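Long-range contacts in GNA33 (Neisseria gonorrhoeae FA 1090, PDB 2G5D), which probably cleaves the beta-1,4 linkage between MurNAc and GlcNAc in peptidoglycan as an exolytic transglycosylase, leaving a 1,6-anhydro bond on MurNAc: residues V45-M50 with F103-V108; A351-A356 with G406-L411. All blocks are in the same frame, centred on the assembly; numbering follows the deposited sequence.

Contact 1: V45-M50 with F103-V108; sequences VPHLSM and FTPWQV
Pro105 presents its pyrrolidine ring to 45-50 and is gripped there by His47 and Met50. Its CG sits over the centre of the His47 imidazole, 3.7 Å from the centroid and 9° off the ring normal, a CH-pi contact in which the two side chains cross at about a right angle. Met50 reaches the same proline with its methyl: the chain bends at the sulfur (chi3 -87°), and CE lies 3.5 Å from both CB and CG of Pro105, tighter than usual for carbon pairs. At the imidazole edge, in plane, Phe103 O comes within 3.0 Å of His47 CE1. At Val45 the chain has just left strand 40-44, which pairs antiparallel with strand 103-110, and Val45 N still hydrogen-bonds to Pro105 O (3.1 Å, 159° at the hydrogen) before residues 47-49 coil into a 3-10 turn. Val45 and Met50 also pack on Trp409 of strand 403-413, next to strand 103-110 and part of the 3D domain, of the double-psi beta-barrel clan. The packing slackens beyond Val45, whose CG1 meets Gln107 OE1 at 4.1 Å, both residues being partly exposed. Pro46, exposed, directs its CB away from the strand.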
ATOM      1  N   VAL A  45       0.033  17.548 -22.375  1.00 30.96           N
ATOM      2  CA  VAL A  45       0.891  17.216 -23.507  1.00 31.20           C
ATOM      3  C   VAL A  45       0.144  16.178 -24.343  1.00 31.28           C
ATOM      4  O   VAL A  45      -0.815  15.597 -23.852  1.00 30.36           O
ATOM      5  CB  VAL A  45       2.275  16.635 -23.042  1.00 31.02           C
ATOM      6  CG1 VAL A  45       3.096  17.688 -22.333  1.00 31.11           C
ATOM      7  CG2 VAL A  45       2.102  15.362 -22.130  1.00 31.41           C
ATOM      8  N   PRO A  46       0.575  15.951 -25.611  1.00 31.12           N
ATOM      9  CA  PRO A  46       0.029  14.835 -26.408  1.00 30.89           C
ATOM     10  C   PRO A  46       0.313  13.454 -25.791  1.00 30.54           C
ATOM     11  O   PRO A  46       1.320  13.291 -25.093  1.00 30.29           O
ATOM     12  CB  PRO A  46       0.757  14.970 -27.752  1.00 30.68           C
ATOM     13  CG  PRO A  46       1.233  16.418 -27.791  1.00 31.18           C
ATOM     14  CD  PRO A  46       1.572  16.743 -26.369  1.00 30.81           C
ATOM     15  N   HIS A  47      -0.550  12.471 -26.078  1.00 29.97           N
ATOM     16  CA  HIS A  47      -0.350  11.086 -25.635  1.00 29.59           C
ATOM     17  C   HIS A  47       0.979  10.504 -26.094  1.00 29.62           C
ATOM     18  O   HIS A  47       1.583   9.737 -25.371  1.00 29.40           O
ATOM     19  CB  HIS A  47      -1.507  10.173 -26.094  1.00 29.78           C
ATOM     20  CG  HIS A  47      -2.843  10.591 -25.562  1.00 30.02           C
ATOM     21  ND1 HIS A  47      -3.448   9.954 -24.498  1.00 26.91           N
ATOM     22  CD2 HIS A  47      -3.664  11.614 -25.910  1.00 27.30           C
ATOM     23  CE1 HIS A  47      -4.602  10.544 -24.234  1.00 27.00           C
ATOM     24  NE2 HIS A  47      -4.743  11.568 -25.063  1.00 29.02           N
ATOM     25  N   LEU A  48       1.399  10.872 -27.304  1.00 28.97           N
ATOM     26  CA  LEU A  48       2.629  10.356 -27.933  1.00 29.36           C
ATOM     27  C   LEU A  48       3.906  11.033 -27.447  1.00 27.67           C
ATOM     28  O   LEU A  48       5.009  10.675 -27.823  1.00 28.50           O
ATOM     29  CB  LEU A  48       2.513  10.390 -29.456  1.00 29.07           C
ATOM     30  CG  LEU A  48       1.838   9.118 -30.037  1.00 31.04           C
ATOM     31  CD1 LEU A  48       1.458   9.351 -31.499  1.00 32.52           C
ATOM     32  CD2 LEU A  48       2.763   7.878 -29.928  1.00 32.12           C
ATOM     33  N   SER A  49       3.749  12.009 -26.588  1.00 27.98           N
ATOM     34  CA  SER A  49       4.877  12.489 -25.789  1.00 27.64           C
ATOM     35  C   SER A  49       5.321  11.520 -24.646  1.00 28.15           C
ATOM     36  O   SER A  49       6.410  11.686 -24.079  1.00 27.92           O
ATOM     37  CB  SER A  49       4.581  13.897 -25.272  1.00 27.85           C
ATOM     38  OG  SER A  49       4.543  14.796 -26.368  1.00 25.22           O
ATOM     39  N   MET A  50       4.474  10.540 -24.305  1.00 28.75           N
ATOM     40  CA  MET A  50       4.856   9.463 -23.387  1.00 29.05           C
ATOM     41  C   MET A  50       5.683   8.385 -24.121  1.00 29.32           C
ATOM     42  O   MET A  50       5.296   7.923 -25.188  1.00 28.71           O
ATOM     43  CB  MET A  50       3.639   8.864 -22.658  1.00 29.95           C
ATOM     44  CG  MET A  50       2.938   9.891 -21.807  1.00 27.40           C
ATOM     45  SD  MET A  50       1.383   9.465 -21.004  1.00 30.01           S
ATOM     46  CE  MET A  50       0.150   9.846 -22.244  1.00 28.86           C
ATOM     47  N   PHE A 103      -9.254  10.435 -22.177  1.00 29.72           N
ATOM     48  CA  PHE A 103      -8.349  11.023 -21.189  1.00 30.07           C
ATOM     49  C   PHE A 103      -7.373  11.992 -21.839  1.00 29.49           C
ATOM     50  O   PHE A 103      -7.062  11.893 -23.042  1.00 29.51           O
ATOM     51  CB  PHE A 103      -7.556   9.951 -20.390  1.00 29.29           C
ATOM     52  CG  PHE A 103      -8.422   8.949 -19.644  1.00 30.04           C
ATOM     53  CD1 PHE A 103      -9.106   7.947 -20.334  1.00 28.21           C
ATOM     54  CD2 PHE A 103      -8.532   9.002 -18.246  1.00 27.72           C
ATOM     55  CE1 PHE A 103      -9.914   7.039 -19.667  1.00 30.04           C
ATOM     56  CE2 PHE A 103      -9.319   8.079 -17.558  1.00 29.31           C
ATOM     57  CZ  PHE A 103     -10.007   7.077 -18.272  1.00 26.70           C
ATOM     58  N   THR A 104      -6.916  12.937 -21.023  1.00 29.54           N
ATOM     59  CA  THR A 104      -5.866  13.885 -21.378  1.00 28.96           C
ATOM     60  C   THR A 104      -4.675  13.671 -20.450  1.00 28.86           C
ATOM     61  O   THR A 104      -4.856  13.561 -19.225  1.00 27.42           O
ATOM     62  CB  THR A 104      -6.397  15.350 -21.266  1.00 29.65           C
ATOM     63  OG1 THR A 104      -7.428  15.545 -22.232  1.00 28.31           O
ATOM     64  CG2 THR A 104      -5.271  16.386 -21.476  1.00 28.75           C
ATOM     65  N   PRO A 105      -3.443  13.595 -21.018  1.00 29.36           N
ATOM     66  CA  PRO A 105      -2.262  13.462 -20.173  1.00 29.21           C
ATOM     67  C   PRO A 105      -1.747  14.811 -19.617  1.00 29.54           C
ATOM     68  O   PRO A 105      -1.600  15.794 -20.351  1.00 29.21           O
ATOM     69  CB  PRO A 105      -1.210  12.825 -21.113  1.00 29.56           C
ATOM     70  CG  PRO A 105      -1.890  12.626 -22.437  1.00 28.84           C
ATOM     71  CD  PRO A 105      -3.071  13.568 -22.444  1.00 28.87           C
ATOM     72  N   TRP A 106      -1.487  14.828 -18.320  1.00 29.92           N
ATOM     73  CA  TRP A 106      -0.906  15.991 -17.632  1.00 29.36           C
ATOM     74  C   TRP A 106       0.454  15.598 -17.111  1.00 29.57           C
ATOM     75  O   TRP A 106       0.552  14.835 -16.141  1.00 29.05           O
ATOM     76  CB  TRP A 106      -1.766  16.451 -16.452  1.00 28.65           C
ATOM     77  CG  TRP A 106      -3.124  16.935 -16.856  1.00 28.60           C
ATOM     78  CD1 TRP A 106      -4.207  16.152 -17.174  1.00 28.69           C
ATOM     79  CD2 TRP A 106      -3.549  18.295 -16.999  1.00 29.98           C
ATOM     80  NE1 TRP A 106      -5.284  16.948 -17.479  1.00 28.73           N
ATOM     81  CE2 TRP A 106      -4.916  18.266 -17.375  1.00 28.95           C
ATOM     82  CE3 TRP A 106      -2.922  19.548 -16.806  1.00 28.31           C
ATOM     83  CZ2 TRP A 106      -5.665  19.437 -17.578  1.00 28.91           C
ATOM     84  CZ3 TRP A 106      -3.671  20.721 -17.014  1.00 28.66           C
ATOM     85  CH2 TRP A 106      -5.024  20.651 -17.403  1.00 29.40           C
ATOM     86  N   GLN A 107       1.498  16.121 -17.763  1.00 30.22           N
ATOM     87  CA  GLN A 107       2.875  15.928 -17.292  1.00 29.79           C
ATOM     88  C   GLN A 107       3.077  16.642 -15.946  1.00 29.92           C
ATOM     89  O   GLN A 107       2.639  17.783 -15.767  1.00 30.14           O
ATOM     90  CB  GLN A 107       3.865  16.441 -18.325  1.00 30.23           C
ATOM     91  CG  GLN A 107       5.289  16.187 -17.903  1.00 31.29           C
ATOM     92  CD  GLN A 107       6.288  16.440 -19.010  1.00 35.01           C
ATOM     93  OE1 GLN A 107       6.229  17.467 -19.686  1.00 32.55           O
ATOM     94  NE2 GLN A 107       7.233  15.509 -19.184  1.00 36.84           N
ATOM     95  N   VAL A 108       3.732  15.960 -15.012  1.00 29.79           N
ATOM     96  CA  VAL A 108       3.822  16.415 -13.620  1.00 30.08           C
ATOM     97  C   VAL A 108       5.231  16.922 -13.295  1.00 29.82           C
ATOM     98  O   VAL A 108       6.225  16.204 -13.502  1.00 29.07           O
ATOM     99  CB  VAL A 108       3.381  15.300 -12.612  1.00 29.87           C
ATOM    100  CG1 VAL A 108       3.434  15.828 -11.155  1.00 29.86           C
ATOM    101  CG2 VAL A 108       1.962  14.778 -12.935  1.00 29.71           C
TER

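Contact 2: A351-A356 with G406-L411; sequences APLFVA and GYVWQL
Trp409 lies beside Phe354 across two antiparallel strands, both side chains pointing the same way from the sheet. Its CB starts 4.2 Å from Phe354 CB; CG stands anti to the carbonyl carbon (chi1 -67°), and the benzo side of the indole comes nearer the partner strand. CE3 meets Phe354 O near the indole plane at 3.4 Å, and Phe354 CD2 as well. CZ3 then reaches both Phe354 CD2 and, at 3.5 Å, the methyl of Ala356, which also touches CH2 from the indole edge. Phe354 in turn directs its edge to the face of the six-membered ring of Trp409, an offset edge-to-face pair with planes at 81° and centroids 5.7 Å apart. Beneath them Phe354 and Trp409 exchange two backbone hydrogen bonds, as do Ala356 and Tyr407, while Leu411 N gives a nearly straight one to Pro352 O (2.9 Å, 170°). On the other face Leu353 CD1 packs on Val408 CB at 4.2 Å, with Val385 of strand 384-391 lying against both residues. Gln410 OE1 is held by Thr348 N. This regular antiparallel ladder, with largely apolar side chains on both faces, belongs to the 3D domain of MltA, a member of the double-psi beta-barrel clan.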
ATOM      1  N   ALA A 351      -6.511   7.465 -10.838  1.00 29.81           N
ATOM      2  CA  ALA A 351      -6.166   7.954 -12.150  1.00 29.42           C
ATOM      3  C   ALA A 351      -5.184   7.040 -12.852  1.00 29.48           C
ATOM      4  O   ALA A 351      -4.276   6.508 -12.232  1.00 28.93           O
ATOM      5  CB  ALA A 351      -5.590   9.366 -12.081  1.00 29.69           C
ATOM      6  N   PRO A 352      -5.377   6.845 -14.162  1.00 30.40           N
ATOM      7  CA  PRO A 352      -4.276   6.253 -14.944  1.00 29.46           C
ATOM      8  C   PRO A 352      -2.995   7.106 -14.826  1.00 30.28           C
ATOM      9  O   PRO A 352      -3.046   8.343 -14.832  1.00 29.51           O
ATOM     10  CB  PRO A 352      -4.843   6.229 -16.374  1.00 29.01           C
ATOM     11  CG  PRO A 352      -6.365   6.187 -16.168  1.00 29.55           C
ATOM     12  CD  PRO A 352      -6.593   7.080 -14.976  1.00 28.89           C
ATOM     13  N   LEU A 353      -1.840   6.449 -14.701  1.00 30.54           N
ATOM     14  CA  LEU A 353      -0.607   7.172 -14.432  1.00 30.08           C
ATOM     15  C   LEU A 353       0.486   6.520 -15.262  1.00 29.43           C
ATOM     16  O   LEU A 353       0.804   5.356 -15.071  1.00 29.29           O
ATOM     17  CB  LEU A 353      -0.307   7.093 -12.928  1.00 31.33           C
ATOM     18  CG  LEU A 353       0.453   8.096 -12.020  1.00 33.86           C
ATOM     19  CD1 LEU A 353       1.869   7.629 -11.786  1.00 33.89           C
ATOM     20  CD2 LEU A 353       0.426   9.573 -12.428  1.00 35.09           C
ATOM     21  N   PHE A 354       1.028   7.269 -16.214  1.00 29.18           N
ATOM     22  CA  PHE A 354       2.156   6.776 -16.983  1.00 29.35           C
ATOM     23  C   PHE A 354       3.475   7.043 -16.272  1.00 29.59           C
ATOM     24  O   PHE A 354       3.759   8.186 -15.890  1.00 30.23           O
ATOM     25  CB  PHE A 354       2.166   7.390 -18.371  1.00 28.33           C
ATOM     26  CG  PHE A 354       2.982   6.625 -19.342  1.00 30.18           C
ATOM     27  CD1 PHE A 354       2.375   5.677 -20.182  1.00 29.27           C
ATOM     28  CD2 PHE A 354       4.360   6.827 -19.421  1.00 28.62           C
ATOM     29  CE1 PHE A 354       3.145   4.930 -21.098  1.00 28.25           C
ATOM     30  CE2 PHE A 354       5.130   6.100 -20.333  1.00 29.00           C
ATOM     31  CZ  PHE A 354       4.517   5.145 -21.167  1.00 28.74           C
ATOM     32  N   VAL A 355       4.275   5.984 -16.108  1.00 29.55           N
ATOM     33  CA  VAL A 355       5.559   6.039 -15.427  1.00 29.43           C
ATOM     34  C   VAL A 355       6.640   5.609 -16.395  1.00 28.84           C
ATOM     35  O   VAL A 355       6.617   4.502 -16.925  1.00 27.70           O
ATOM     36  CB  VAL A 355       5.598   5.156 -14.122  1.00 29.94           C
ATOM     37  CG1 VAL A 355       6.967   5.277 -13.392  1.00 30.20           C
ATOM     38  CG2 VAL A 355       4.515   5.560 -13.191  1.00 31.28           C
ATOM     39  N   ALA A 356       7.546   6.552 -16.653  1.00 28.79           N
ATOM     40  CA  ALA A 356       8.775   6.348 -17.377  1.00 28.70           C
ATOM     41  C   ALA A 356       9.925   6.206 -16.374  1.00 28.47           C
ATOM     42  O   ALA A 356      10.314   7.167 -15.705  1.00 27.98           O
ATOM     43  CB  ALA A 356       9.027   7.546 -18.314  1.00 28.52           C
ATOM     44  N   GLY A 406      12.293   8.629 -12.045  1.00 33.61           N
ATOM     45  CA  GLY A 406      11.161   8.413 -12.912  1.00 32.73           C
ATOM     46  C   GLY A 406      10.430   9.689 -13.242  1.00 32.03           C
ATOM     47  O   GLY A 406      10.572  10.700 -12.548  1.00 32.36           O
ATOM     48  N   TYR A 407       9.652   9.619 -14.317  1.00 30.71           N
ATOM     49  CA  TYR A 407       8.854  10.733 -14.815  1.00 30.59           C
ATOM     50  C   TYR A 407       7.426  10.275 -14.823  1.00 29.96           C
ATOM     51  O   TYR A 407       7.157   9.107 -15.105  1.00 29.45           O
ATOM     52  CB  TYR A 407       9.280  11.090 -16.233  1.00 30.32           C
ATOM     53  CG  TYR A 407      10.725  11.497 -16.266  1.00 30.43           C
ATOM     54  CD1 TYR A 407      11.710  10.602 -16.674  1.00 31.07           C
ATOM     55  CD2 TYR A 407      11.108  12.758 -15.839  1.00 30.21           C
ATOM     56  CE1 TYR A 407      13.048  10.968 -16.671  1.00 32.28           C
ATOM     57  CE2 TYR A 407      12.441  13.146 -15.850  1.00 31.91           C
ATOM     58  CZ  TYR A 407      13.404  12.245 -16.255  1.00 32.18           C
ATOM     59  OH  TYR A 407      14.727  12.634 -16.259  1.00 31.68           O
ATOM     60  N   VAL A 408       6.507  11.179 -14.517  1.00 30.25           N
ATOM     61  CA  VAL A 408       5.121  10.755 -14.447  1.00 30.45           C
ATOM     62  C   VAL A 408       4.166  11.652 -15.213  1.00 30.41           C
ATOM     63  O   VAL A 408       4.360  12.864 -15.314  1.00 30.78           O
ATOM     64  CB  VAL A 408       4.640  10.490 -12.974  1.00 31.30           C
ATOM     65  CG1 VAL A 408       5.643   9.589 -12.211  1.00 31.10           C
ATOM     66  CG2 VAL A 408       4.356  11.757 -12.229  1.00 32.17           C
ATOM     67  N   TRP A 409       3.121  11.043 -15.753  1.00 29.16           N
ATOM     68  CA  TRP A 409       2.080  11.804 -16.417  1.00 28.91           C
ATOM     69  C   TRP A 409       0.816  11.287 -15.829  1.00 28.75           C
ATOM     70  O   TRP A 409       0.614  10.075 -15.749  1.00 29.45           O
ATOM     71  CB  TRP A 409       2.038  11.544 -17.926  1.00 28.03           C
ATOM     72  CG  TRP A 409       3.235  12.022 -18.721  1.00 25.84           C
ATOM     73  CD1 TRP A 409       3.269  13.074 -19.560  1.00 26.83           C
ATOM     74  CD2 TRP A 409       4.521  11.394 -18.799  1.00 25.26           C
ATOM     75  NE1 TRP A 409       4.512  13.172 -20.170  1.00 25.15           N
ATOM     76  CE2 TRP A 409       5.307  12.158 -19.708  1.00 25.45           C
ATOM     77  CE3 TRP A 409       5.088  10.268 -18.194  1.00 24.76           C
ATOM     78  CZ2 TRP A 409       6.654  11.839 -20.014  1.00 27.68           C
ATOM     79  CZ3 TRP A 409       6.436   9.951 -18.482  1.00 25.36           C
ATOM     80  CH2 TRP A 409       7.199  10.735 -19.386  1.00 27.40           C
ATOM     81  N   GLN A 410      -0.056  12.197 -15.428  1.00 28.63           N
ATOM     82  CA  GLN A 410      -1.354  11.805 -14.895  1.00 29.13           C
ATOM     83  C   GLN A 410      -2.424  11.951 -15.993  1.00 29.70           C
ATOM     84  O   GLN A 410      -2.511  13.015 -16.609  1.00 29.63           O
ATOM     85  CB  GLN A 410      -1.664  12.729 -13.706  1.00 29.94           C
ATOM     86  CG  GLN A 410      -2.987  12.447 -13.025  1.00 30.05           C
ATOM     87  CD  GLN A 410      -3.201  13.263 -11.758  1.00 30.37           C
ATOM     88  OE1 GLN A 410      -3.924  12.830 -10.877  1.00 32.41           O
ATOM     89  NE2 GLN A 410      -2.599  14.461 -11.673  1.00 31.98           N
ATOM     90  N   LEU A 411      -3.219  10.888 -16.242  1.00 30.01           N
ATOM     91  CA  LEU A 411      -4.338  10.910 -17.230  1.00 29.57           C
ATOM     92  C   LEU A 411      -5.664  11.098 -16.498  1.00 29.39           C
ATOM     93  O   LEU A 411      -5.949  10.410 -15.529  1.00 29.62           O
ATOM     94  CB  LEU A 411      -4.353   9.643 -18.139  1.00 30.05           C
ATOM     95  CG  LEU A 411      -3.303   9.579 -19.279  1.00 30.30           C
ATOM     96  CD1 LEU A 411      -1.901   9.599 -18.715  1.00 31.97           C
ATOM     97  CD2 LEU A 411      -3.475   8.331 -20.185  1.00 29.49           C
TER

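How the contacts relate
From the N terminus, the chain leaves strand 40-44 through 45-50, runs through helices 58-72, 79-86 and 92-102, and returns as strand 103-110; contact 1 closes that mainly helical excursion. Contact 2 opens much later, at 351, and closes a loop about half of which is strand when 403-413 comes back beside 352-358. The two loops follow in series, neither nested nor crossed, yet their centres lie only 9 Å apart. Strands 103-110 and 403-413 are antiparallel neighbours, joined by probable hydrogen bonds such as Trp106 N to Gln410 O (2.7 Å). Met50 SD also packs on Phe354 CB. The N-terminal part of the chain is thus tied to the C-terminal 3D domain.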